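Local coordinates for protein putative XRE-family transcriptional regulator (Rhodococcus sp., PDB 2OFY) that probably binds DNA through a helix-turn-helix domain, as a putative transcriptional regulator of the XRE family, at residues D27-M30 / V31-A34. Residues are numbered along the deposited sequence; the frame is centred on the assembly and turned at random.
Sequences DMSM and VTVA
Ser29 lays its hydroxyl over the first turn of helix 30-37, where OG accepts from two backbone amides. The straighter bond comes from Thr32 N, 3.1 Å from Ser29 OG with an N-H...O angle of 166°; Val31 N lies 3.0 Å from the same OG, but its N-H is badly aimed (122°) and the bond is weak. OG stands opposite the serine's own N about the CA-CB bond (chi1 162°), beside the carbonyl carbon and so near the turn that follows. Ser29, in the N-cap position, thus closes the start of the helix with a side-chain acceptor. Thr32 returns the approach from the helix side, setting OG1 3.4 Å from Ser29 CB. The alpha-helical ladder then begins: Ser29 O takes the amide of Val33 at 3.0 Å, nearly straight, and Met30 O takes that of Ala34 at 2.9 Å.

Ahead of the cap in sequence, selenomethionine Met28 reaches forward from the loop. Its chain runs extended to SE and is bent about the CG-SE bond, bringing CE to 3.8 Å from Val33 CG2; the two side chains cross at about a right angle. Both also touch Leu67, and Val33 packs on Leu44 of helix 41-48 as well. Met30, also selenomethionine, turns its side chain the other way, onto Leu44, Glu48 and Arg25, while Arg25 NH1 donates to Met28 O.

Here the loop after helix 8-25 passes into the next helix of the helix-turn-helix fold. The serine oxygen serves amides that have no preceding helical carbonyl to meet; separately, the exposed Met28 lays its methyl against buried Val33, a dispersion contact.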
loop_
_atom_site.group_PDB
_atom_site.type_symbol
_atom_site.label_atom_id
_atom_site.label_comp_id
_atom_site.label_asym_id
_atom_site.label_seq_id
_atom_site.Cartn_x
_atom_site.Cartn_y
_atom_site.Cartn_z
ATOM N N ASP A 27 -16.642 0.664 -16.769
ATOM C CA ASP A 27 -17.032 -0.329 -17.769
ATOM C C ASP A 27 -15.915 -1.196 -18.311
ATOM O O ASP A 27 -16.154 -2.049 -19.193
ATOM C CB ASP A 27 -17.777 0.357 -18.926
ATOM C CG ASP A 27 -19.008 1.076 -18.451
ATOM O OD1 ASP A 27 -19.681 0.530 -17.541
ATOM O OD2 ASP A 27 -19.321 2.180 -18.966
HETATM N N MSE A 28 -14.698 -0.960 -17.844
HETATM C CA MSE A 28 -13.554 -1.698 -18.321
HETATM C C MSE A 28 -13.626 -3.153 -17.820
HETATM O O MSE A 28 -14.187 -3.437 -16.750
HETATM C CB MSE A 28 -12.239 -1.050 -17.850
HETATM C CG MSE A 28 -11.982 0.369 -18.346
HETATM SE SE MSE A 28 -10.551 1.089 -17.177
HETATM C CE MSE A 28 -9.169 -0.235 -17.862
ATOM N N SER A 29 -13.064 -4.060 -18.616
ATOM C CA SER A 29 -13.108 -5.472 -18.351
ATOM C C SER A 29 -12.283 -5.852 -17.111
ATOM O O SER A 29 -11.151 -5.389 -16.957
ATOM C CB SER A 29 -12.498 -6.174 -19.573
ATOM O OG SER A 29 -12.119 -7.484 -19.264
HETATM N N MSE A 30 -12.805 -6.730 -16.259
HETATM C CA MSE A 30 -11.946 -7.256 -15.172
HETATM C C MSE A 30 -10.720 -7.996 -15.708
HETATM O O MSE A 30 -9.628 -7.933 -15.126
HETATM C CB MSE A 30 -12.718 -8.187 -14.262
HETATM C CG MSE A 30 -13.813 -7.496 -13.462
HETATM SE SE MSE A 30 -14.519 -8.868 -12.250
HETATM C CE MSE A 30 -13.138 -8.548 -11.118
ATOM N N VAL A 31 -10.883 -8.699 -16.826
ATOM C CA VAL A 31 -9.762 -9.484 -17.354
ATOM C C VAL A 31 -8.695 -8.522 -17.826
ATOM O O VAL A 31 -7.513 -8.725 -17.582
ATOM C CB VAL A 31 -10.189 -10.348 -18.556
ATOM C CG1 VAL A 31 -8.947 -11.015 -19.172
ATOM C CG2 VAL A 31 -11.212 -11.384 -18.094
ATOM N N THR A 32 -9.107 -7.478 -18.525
ATOM C CA THR A 32 -8.119 -6.559 -19.033
ATOM C C THR A 32 -7.351 -5.862 -17.890
ATOM O O THR A 32 -6.116 -5.782 -17.901
ATOM C CB THR A 32 -8.769 -5.561 -19.936
ATOM O OG1 THR A 32 -9.406 -6.289 -21.015
ATOM C CG2 THR A 32 -7.741 -4.627 -20.459
ATOM N N VAL A 33 -8.105 -5.363 -16.931
ATOM C CA VAL A 33 -7.494 -4.757 -15.714
ATOM C C VAL A 33 -6.493 -5.750 -15.055
ATOM O O VAL A 33 -5.343 -5.399 -14.824
ATOM C CB VAL A 33 -8.535 -4.207 -14.732
ATOM C CG1 VAL A 33 -7.748 -3.628 -13.489
ATOM C CG2 VAL A 33 -9.362 -3.097 -15.399
ATOM N N ALA A 34 -6.942 -6.984 -14.769
ATOM C CA ALA A 34 -6.116 -8.011 -14.105
ATOM C C ALA A 34 -4.864 -8.300 -14.936
ATOM O O ALA A 34 -3.730 -8.294 -14.413
ATOM C CB ALA A 34 -6.931 -9.287 -13.929
#